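Local coordinates for pullulanase (Klebsiella oxytoca, PDB 2YOC), which hydrolyses the alpha-1,6-glucosidic links of pullulan and related alpha-dextrins, and is exported by a type 2 secretion system, at residues A34-D48 against D94-E107. Sequence-based numbering, arbitrary orientation.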
ATOM      1  N   ALA B  34      34.664 -60.651  -4.155  1.00138.01           N
ATOM      2  CA  ALA B  34      35.904 -60.400  -4.903  1.00138.77           C
ATOM      3  C   ALA B  34      37.111 -60.089  -3.993  1.00144.67           C
ATOM      4  O   ALA B  34      38.229 -60.485  -4.330  1.00146.12           O
ATOM      5  CB  ALA B  34      35.714 -59.313  -5.961  1.00137.80           C
ATOM      6  N   VAL B  35      36.889 -59.401  -2.841  1.00140.35           N
ATOM      7  CA  VAL B  35      37.936 -59.042  -1.876  1.00140.69           C
ATOM      8  C   VAL B  35      37.499 -59.356  -0.433  1.00146.08           C
ATOM      9  O   VAL B  35      36.452 -58.888   0.016  1.00144.87           O
ATOM     10  CB  VAL B  35      38.433 -57.578  -2.076  1.00142.53           C
ATOM     11  CG1 VAL B  35      39.179 -57.051  -0.854  1.00142.63           C
ATOM     12  CG2 VAL B  35      39.306 -57.458  -3.325  1.00142.20           C
ATOM     13  N   THR B  36      38.306 -60.153   0.278  1.00145.14           N
ATOM     14  CA  THR B  36      38.056 -60.535   1.669  1.00146.45           C
ATOM     15  C   THR B  36      38.887 -59.659   2.620  1.00151.16           C
ATOM     16  O   THR B  36      40.109 -59.579   2.464  1.00152.03           O
ATOM     17  CB  THR B  36      38.298 -62.047   1.873  1.00159.31           C
ATOM     18  OG1 THR B  36      39.544 -62.436   1.272  1.00160.74           O
ATOM     19  CG2 THR B  36      37.157 -62.898   1.329  1.00158.02           C
ATOM     20  N   ALA B  37      38.223 -58.990   3.589  1.00147.01           N
ATOM     21  CA  ALA B  37      38.883 -58.108   4.559  1.00147.09           C
ATOM     22  C   ALA B  37      39.808 -58.887   5.493  1.00152.78           C
ATOM     23  O   ALA B  37      39.360 -59.832   6.141  1.00152.25           O
ATOM     24  CB  ALA B  37      37.842 -57.341   5.364  1.00146.62           C
ATOM     25  N   VAL B  38      41.102 -58.500   5.532  1.00151.52           N
ATOM     26  CA  VAL B  38      42.138 -59.145   6.367  1.00154.13           C
ATOM     27  C   VAL B  38      42.367 -58.385   7.723  1.00159.84           C
ATOM     28  O   VAL B  38      41.632 -57.425   7.994  1.00158.18           O
ATOM     29  CB  VAL B  38      43.440 -59.583   5.599  1.00158.89           C
ATOM     30  CG1 VAL B  38      43.133 -60.154   4.216  1.00158.29           C
ATOM     31  CG2 VAL B  38      44.503 -58.478   5.519  1.00158.26           C
ATOM     32  N   GLU B  39      43.350 -58.822   8.567  1.00158.36           N
ATOM     33  CA  GLU B  39      43.643 -58.204   9.877  1.00158.90           C
ATOM     34  C   GLU B  39      44.022 -56.721   9.833  1.00162.31           C
ATOM     35  O   GLU B  39      44.842 -56.313   9.000  1.00162.35           O
ATOM     36  CB  GLU B  39      44.683 -58.996  10.659  1.00162.64           C
ATOM     37  CG  GLU B  39      44.115 -60.260  11.240  1.00172.25           C
ATOM     38  CD  GLU B  39      45.078 -60.959  12.162  1.00189.38           C
ATOM     39  OE1 GLU B  39      46.204 -61.300  11.729  1.00182.69           O
ATOM     40  OE2 GLU B  39      44.701 -61.158  13.336  1.00180.27           O
ATOM     41  N   ASN B  40      43.430 -55.928  10.760  1.00157.19           N
ATOM     42  CA  ASN B  40      43.620 -54.476  10.938  1.00155.81           C
ATOM     43  C   ASN B  40      43.389 -53.636   9.655  1.00157.01           C
ATOM     44  O   ASN B  40      44.124 -52.680   9.372  1.00156.14           O
ATOM     45  CB  ASN B  40      44.964 -54.161  11.636  1.00159.93           C
ATOM     46  CG  ASN B  40      44.847 -53.357  12.920  1.00187.94           C
ATOM     47  OD1 ASN B  40      44.068 -53.673  13.834  1.00180.37           O
ATOM     48  ND2 ASN B  40      45.677 -52.329  13.044  1.00181.87           N
ATOM     49  N   GLN B  41      42.343 -54.019   8.890  1.00152.04           N
ATOM     50  CA  GLN B  41      41.877 -53.389   7.645  1.00149.61           C
ATOM     51  C   GLN B  41      40.462 -53.856   7.252  1.00153.27           C
ATOM     52  O   GLN B  41      40.188 -55.057   7.280  1.00154.22           O
ATOM     53  CB  GLN B  41      42.875 -53.536   6.472  1.00150.60           C
ATOM     54  CG  GLN B  41      43.326 -54.956   6.177  1.00149.33           C
ATOM     55  CD  GLN B  41      43.287 -55.241   4.703  1.00147.03           C
ATOM     56  OE1 GLN B  41      42.279 -55.703   4.164  1.00133.22           O
ATOM     57  NE2 GLN B  41      44.390 -54.992   4.021  1.00136.72           N
ATOM     58  N   ALA B  42      39.566 -52.902   6.915  1.00147.72           N
ATOM     59  CA  ALA B  42      38.182 -53.176   6.514  1.00146.05           C
ATOM     60  C   ALA B  42      38.008 -52.998   5.005  1.00148.77           C
ATOM     61  O   ALA B  42      38.812 -52.309   4.367  1.00147.98           O
ATOM     62  CB  ALA B  42      37.222 -52.257   7.261  1.00145.38           C
ATOM     63  N   VAL B  43      36.958 -53.618   4.437  1.00144.38           N
ATOM     64  CA  VAL B  43      36.656 -53.487   3.016  1.00142.97           C
ATOM     65  C   VAL B  43      35.180 -53.137   2.744  1.00145.61           C
ATOM     66  O   VAL B  43      34.286 -53.829   3.228  1.00145.71           O
ATOM     67  CB  VAL B  43      37.273 -54.598   2.119  1.00147.61           C
ATOM     68  CG1 VAL B  43      36.506 -55.910   2.205  1.00147.82           C
ATOM     69  CG2 VAL B  43      37.403 -54.139   0.674  1.00146.51           C
ATOM     70  N   ILE B  44      34.940 -52.011   2.036  1.00140.29           N
ATOM     71  CA  ILE B  44      33.598 -51.530   1.674  1.00137.92           C
ATOM     72  C   ILE B  44      33.418 -51.654   0.155  1.00141.02           C
ATOM     73  O   ILE B  44      34.229 -51.115  -0.603  1.00140.63           O
ATOM     74  CB  ILE B  44      33.295 -50.078   2.175  1.00139.34           C
ATOM     75  CG1 ILE B  44      33.728 -49.810   3.649  1.00140.33           C
ATOM     76  CG2 ILE B  44      31.835 -49.657   1.906  1.00138.26           C
ATOM     77  CD1 ILE B  44      33.112 -50.666   4.804  1.00147.97           C
ATOM     78  N   HIS B  45      32.363 -52.370  -0.276  1.00136.83           N
ATOM     79  CA  HIS B  45      32.043 -52.561  -1.690  1.00135.79           C
ATOM     80  C   HIS B  45      30.937 -51.622  -2.115  1.00137.41           C
ATOM     81  O   HIS B  45      29.892 -51.540  -1.453  1.00135.99           O
ATOM     82  CB  HIS B  45      31.525 -53.979  -1.962  1.00137.47           C
ATOM     83  CG  HIS B  45      32.442 -55.092  -1.588  1.00142.93           C
ATOM     84  ND1 HIS B  45      32.332 -55.732  -0.367  1.00145.91           N
ATOM     85  CD2 HIS B  45      33.387 -55.715  -2.327  1.00145.73           C
ATOM     86  CE1 HIS B  45      33.241 -56.694  -0.387  1.00147.01           C
ATOM     87  NE2 HIS B  45      33.894 -56.726  -1.550  1.00147.29           N
ATOM     88  N   LEU B  46      31.128 -50.956  -3.250  1.00132.68           N
ATOM     89  CA  LEU B  46      30.046 -50.159  -3.792  1.00130.36           C
ATOM     90  C   LEU B  46      29.422 -51.048  -4.849  1.00134.37           C
ATOM     91  O   LEU B  46      30.114 -51.509  -5.763  1.00133.85           O
ATOM     92  CB  LEU B  46      30.501 -48.817  -4.398  1.00129.09           C
ATOM     93  CG  LEU B  46      29.353 -47.934  -4.916  1.00131.29           C
ATOM     94  CD1 LEU B  46      28.937 -46.949  -3.885  1.00130.74           C
ATOM     95  CD2 LEU B  46      29.716 -47.212  -6.192  1.00131.92           C
ATOM     96  N   VAL B  47      28.146 -51.371  -4.672  1.00131.45           N
ATOM     97  CA  VAL B  47      27.471 -52.187  -5.659  1.00131.92           C
ATOM     98  C   VAL B  47      26.866 -51.212  -6.676  1.00137.67           C
ATOM     99  O   VAL B  47      25.887 -50.502  -6.388  1.00136.43           O
ATOM    100  CB  VAL B  47      26.493 -53.228  -5.063  1.00135.95           C
ATOM    101  CG1 VAL B  47      25.939 -54.134  -6.160  1.00135.87           C
ATOM    102  CG2 VAL B  47      27.185 -54.074  -3.993  1.00137.06           C
ATOM    103  N   ASP B  48      27.564 -51.091  -7.821  1.00136.01           N
ATOM    104  CA  ASP B  48      27.184 -50.190  -8.899  1.00135.38           C
ATOM    105  C   ASP B  48      26.093 -50.811  -9.729  1.00140.77           C
ATOM    106  O   ASP B  48      26.321 -51.797 -10.438  1.00140.88           O
ATOM    107  CB  ASP B  48      28.393 -49.786  -9.769  1.00137.41           C
ATOM    108  CG  ASP B  48      28.156 -48.592 -10.685  1.00144.20           C
ATOM    109  OD1 ASP B  48      27.149 -47.870 -10.485  1.00142.72           O
ATOM    110  OD2 ASP B  48      28.988 -48.363 -11.585  1.00150.29           O
ATOM    111  N   ASP B  94      35.744 -54.028 -10.460  1.00134.68           N
ATOM    112  CA  ASP B  94      35.304 -55.111 -11.352  1.00135.06           C
ATOM    113  C   ASP B  94      33.932 -54.779 -11.960  1.00138.09           C
ATOM    114  O   ASP B  94      33.539 -53.608 -11.963  1.00135.91           O
ATOM    115  CB  ASP B  94      35.336 -56.504 -10.677  1.00138.28           C
ATOM    116  CG  ASP B  94      34.411 -56.739  -9.499  1.00144.67           C
ATOM    117  OD1 ASP B  94      33.410 -56.000  -9.364  1.00142.46           O
ATOM    118  OD2 ASP B  94      34.665 -57.691  -8.732  1.00152.55           O
ATOM    119  N   LYS B  95      33.210 -55.791 -12.472  1.00135.60           N
ATOM    120  CA  LYS B  95      31.903 -55.581 -13.102  1.00134.50           C
ATOM    121  C   LYS B  95      30.899 -54.969 -12.129  1.00138.59           C
ATOM    122  O   LYS B  95      30.249 -53.978 -12.468  1.00136.75           O
ATOM    123  CB  LYS B  95      31.352 -56.886 -13.704  1.00137.42           C
ATOM    124  CG  LYS B  95      31.301 -56.909 -15.247  1.00146.94           C
ATOM    125  CD  LYS B  95      31.936 -58.194 -15.779  1.00157.20           C
ATOM    126  CE  LYS B  95      32.658 -58.014 -17.092  1.00161.15           C
ATOM    127  NZ  LYS B  95      33.128 -59.317 -17.638  1.00162.20           N
ATOM    128  N   TYR B  96      30.830 -55.526 -10.908  1.00137.08           N
ATOM    129  CA  TYR B  96      29.907 -55.168  -9.827  1.00136.61           C
ATOM    130  C   TYR B  96      30.046 -53.795  -9.184  1.00138.26           C
ATOM    131  O   TYR B  96      29.085 -53.285  -8.595  1.00137.28           O
ATOM    132  CB  TYR B  96      29.802 -56.300  -8.803  1.00139.66           C
ATOM    133  CG  TYR B  96      29.352 -57.603  -9.437  1.00143.11           C
ATOM    134  CD1 TYR B  96      28.014 -57.817  -9.768  1.00144.57           C
ATOM    135  CD2 TYR B  96      30.268 -58.603  -9.748  1.00145.50           C
ATOM    136  CE1 TYR B  96      27.590 -59.007 -10.367  1.00146.40           C
ATOM    137  CE2 TYR B  96      29.855 -59.797 -10.349  1.00147.32           C
ATOM    138  CZ  TYR B  96      28.514 -59.992 -10.658  1.00154.25           C
ATOM    139  OH  TYR B  96      28.095 -61.151 -11.263  1.00155.62           O
ATOM    140  N   GLY B  97      31.216 -53.201  -9.338  1.00133.30           N
ATOM    141  CA  GLY B  97      31.507 -51.888  -8.794  1.00131.56           C
ATOM    142  C   GLY B  97      32.835 -51.826  -8.073  1.00134.14           C
ATOM    143  O   GLY B  97      33.537 -52.837  -7.953  1.00135.00           O
ATOM    144  N   PRO B  98      33.197 -50.636  -7.564  1.00128.19           N
ATOM    145  CA  PRO B  98      34.485 -50.496  -6.891  1.00128.56           C
ATOM    146  C   PRO B  98      34.469 -51.013  -5.463  1.00133.56           C
ATOM    147  O   PRO B  98      33.439 -51.464  -4.958  1.00132.54           O
ATOM    148  CB  PRO B  98      34.724 -48.991  -6.948  1.00129.07           C
ATOM    149  CG  PRO B  98      33.385 -48.407  -6.871  1.00131.89           C
ATOM    150  CD  PRO B  98      32.478 -49.347  -7.612  1.00127.58           C
ATOM    151  N   TYR B  99      35.631 -50.938  -4.823  1.00132.16           N
ATOM    152  CA  TYR B  99      35.855 -51.303  -3.429  1.00133.62           C
ATOM    153  C   TYR B  99      37.022 -50.504  -2.858  1.00137.96           C
ATOM    154  O   TYR B  99      37.899 -50.058  -3.605  1.00137.46           O
ATOM    155  CB  TYR B  99      36.062 -52.819  -3.248  1.00136.96           C
ATOM    156  CG  TYR B  99      37.252 -53.384  -3.994  1.00140.80           C
ATOM    157  CD1 TYR B  99      37.122 -53.858  -5.297  1.00141.50           C
ATOM    158  CD2 TYR B  99      38.501 -53.484  -3.384  1.00144.36           C
ATOM    159  CE1 TYR B  99      38.207 -54.402  -5.981  1.00143.47           C
ATOM    160  CE2 TYR B  99      39.601 -53.994  -4.070  1.00146.61           C
ATOM    161  CZ  TYR B  99      39.446 -54.464  -5.365  1.00153.38           C
ATOM    162  OH  TYR B  99      40.516 -54.995  -6.040  1.00157.25           O
ATOM    163  N   TRP B 100      37.015 -50.303  -1.541  1.00135.52           N
ATOM    164  CA  TRP B 100      38.068 -49.582  -0.841  1.00136.57           C
ATOM    165  C   TRP B 100      38.595 -50.454   0.277  1.00142.13           C
ATOM    166  O   TRP B 100      37.806 -50.909   1.107  1.00142.04           O
ATOM    167  CB  TRP B 100      37.537 -48.289  -0.235  1.00134.47           C
ATOM    168  CG  TRP B 100      37.264 -47.194  -1.211  1.00134.44           C
ATOM    169  CD1 TRP B 100      37.998 -46.059  -1.385  1.00137.28           C
ATOM    170  CD2 TRP B 100      36.103 -47.055  -2.049  1.00133.15           C
ATOM    171  NE1 TRP B 100      37.376 -45.225  -2.289  1.00135.64           N
ATOM    172  CE2 TRP B 100      36.221 -45.822  -2.726  1.00136.33           C
ATOM    173  CE3 TRP B 100      34.964 -47.848  -2.284  1.00134.13           C
ATOM    174  CZ2 TRP B 100      35.254 -45.372  -3.636  1.00134.29           C
ATOM    175  CZ3 TRP B 100      34.021 -47.412  -3.200  1.00134.26           C
ATOM    176  CH2 TRP B 100      34.174 -46.192  -3.870  1.00133.99           C
ATOM    177  N   VAL B 101      39.918 -50.685   0.316  1.00139.04           N
ATOM    178  CA  VAL B 101      40.541 -51.440   1.400  1.00139.94           C
ATOM    179  C   VAL B 101      40.973 -50.369   2.422  1.00142.50           C
ATOM    180  O   VAL B 101      41.941 -49.645   2.185  1.00142.45           O
ATOM    181  CB  VAL B 101      41.690 -52.360   0.905  1.00145.51           C
ATOM    182  CG1 VAL B 101      42.418 -53.022   2.073  1.00147.35           C
ATOM    183  CG2 VAL B 101      41.160 -53.421  -0.055  1.00145.12           C
ATOM    184  N   ILE B 102      40.176 -50.201   3.494  1.00137.62           N
ATOM    185  CA  ILE B 102      40.393 -49.175   4.519  1.00137.20           C
ATOM    186  C   ILE B 102      41.308 -49.663   5.651  1.00143.79           C
ATOM    187  O   ILE B 102      40.974 -50.654   6.300  1.00144.73           O
ATOM    188  CB  ILE B 102      39.046 -48.574   5.030  1.00138.54           C
ATOM    189  CG1 ILE B 102      38.272 -47.899   3.882  1.00137.19           C
ATOM    190  CG2 ILE B 102      39.249 -47.584   6.189  1.00138.71           C
ATOM    191  CD1 ILE B 102      36.857 -48.209   3.871  1.00143.05           C
ATOM    192  N   PRO B 103      42.441 -48.962   5.920  1.00140.45           N
ATOM    193  CA  PRO B 103      43.333 -49.397   7.017  1.00141.47           C
ATOM    194  C   PRO B 103      42.799 -49.037   8.405  1.00143.07           C
ATOM    195  O   PRO B 103      42.301 -47.928   8.630  1.00141.15           O
ATOM    196  CB  PRO B 103      44.651 -48.692   6.707  1.00144.00           C
ATOM    197  CG  PRO B 103      44.246 -47.454   5.954  1.00147.12           C
ATOM    198  CD  PRO B 103      42.952 -47.748   5.244  1.00141.14           C
ATOM    199  N   LEU B 104      42.906 -49.986   9.336  1.00139.69           N
ATOM    200  CA  LEU B 104      42.411 -49.804  10.694  1.00139.10           C
ATOM    201  C   LEU B 104      43.480 -49.649  11.759  1.00145.34           C
ATOM    202  O   LEU B 104      44.641 -50.013  11.556  1.00146.44           O
ATOM    203  CB  LEU B 104      41.469 -50.945  11.067  1.00139.09           C
ATOM    204  CG  LEU B 104      40.019 -50.690  10.767  1.00142.05           C
ATOM    205  CD1 LEU B 104      39.433 -51.809  10.020  1.00141.95           C
ATOM    206  CD2 LEU B 104      39.248 -50.516  11.968  1.00144.54           C
ATOM    207  N   ASN B 105      43.074 -49.074  12.895  1.00141.92           N
ATOM    208  CA  ASN B 105      43.868 -48.866  14.100  1.00143.50           C
ATOM    209  C   ASN B 105      43.583 -50.076  15.025  1.00150.28           C
ATOM    210  O   ASN B 105      44.512 -50.762  15.463  1.00151.76           O
ATOM    211  CB  ASN B 105      43.507 -47.479  14.703  1.00141.44           C
ATOM    212  CG  ASN B 105      43.409 -47.279  16.212  1.00155.34           C
ATOM    213  OD1 ASN B 105      43.417 -48.206  17.033  1.00145.81           O
ATOM    214  ND2 ASN B 105      43.242 -46.024  16.601  1.00143.96           N
ATOM    215  N   LYS B 106      42.288 -50.357  15.260  1.00147.24           N
ATOM    216  CA  LYS B 106      41.790 -51.466  16.079  1.00148.83           C
ATOM    217  C   LYS B 106      40.691 -52.269  15.347  1.00154.34           C
ATOM    218  O   LYS B 106      39.824 -51.676  14.694  1.00152.58           O
ATOM    219  CB  LYS B 106      41.303 -50.981  17.471  1.00150.91           C
ATOM    220  CG  LYS B 106      40.215 -49.905  17.456  1.00160.15           C
ATOM    221  CD  LYS B 106      39.689 -49.587  18.847  1.00167.60           C
ATOM    222  CE  LYS B 106      38.539 -48.600  18.831  1.00170.94           C
ATOM    223  NZ  LYS B 106      38.965 -47.254  18.348  1.00175.81           N
ATOM    224  N   GLU B 107      40.722 -53.623  15.485  1.00153.00           N
ATOM    225  CA  GLU B 107      39.736 -54.544  14.891  1.00152.02           C
ATOM    226  C   GLU B 107      38.355 -54.465  15.593  1.00154.74           C
ATOM    227  O   GLU B 107      37.383 -55.049  15.101  1.00153.24           O
ATOM    228  CB  GLU B 107      40.271 -55.990  14.870  1.00155.05           C
ATOM    229  CG  GLU B 107      41.283 -56.287  13.773  1.00160.17           C
ATOM    230  CD  GLU B 107      41.514 -57.761  13.489  1.00167.63           C
ATOM    231  OE1 GLU B 107      41.592 -58.550  14.458  1.00157.86           O
ATOM    232  OE2 GLU B 107      41.605 -58.131  12.297  1.00147.55           O
TER
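Asn40, in the type II beta turn Val38-Gln41, ties that turn to residues 104-107 with three hydrogen bonds: its N to Glu107 OE2 (3.2 Å), its ND2 to Asn105 O (3.1 Å), and its O accepting Leu104 N (3.0 Å). Asn105 O lies close to the plane of the Asn40 amide, whereas Glu107 OE2 is approached from above its carboxylate plane. The same carboxylate makes a weak, long ion pair with Arg137, which may ease the proximity of the like-charged Glu39. From there the backbones run antiparallel: Ala42 and Ile102 exchange N-H and C=O, as do Ile44 and Trp100. Beyond the bridged pairs, single bonds follow from Leu46 N to Pro98 O (2.9 Å) and from Asp48 N, at the N-cap of helix 49-52, to Tyr96 O (2.8 Å). Strand 41-46 is the middle strand of a three-stranded mixed sheet, Val43 and His45 directing their backbone bonds to parallel strand 138-141; residues 94-107 belong to the bacterial pullulanase-associated domain. His45 ND1 bonds Val139 O, and Trp100 NE1 bonds Thr88 O. On the face bearing Val43 and Tyr99, Val35 CG2 sits 3.9 Å from the centroid of the Tyr99 ring in a CH-pi contact; the ring is swung there by chi1 60°, which sets CG between backbone N and carbonyl carbon. On the other face, Ile44 CG1 meets Ile102 CD1 at 3.5 Å, and Leu104 CD1 covers Ala42 CB.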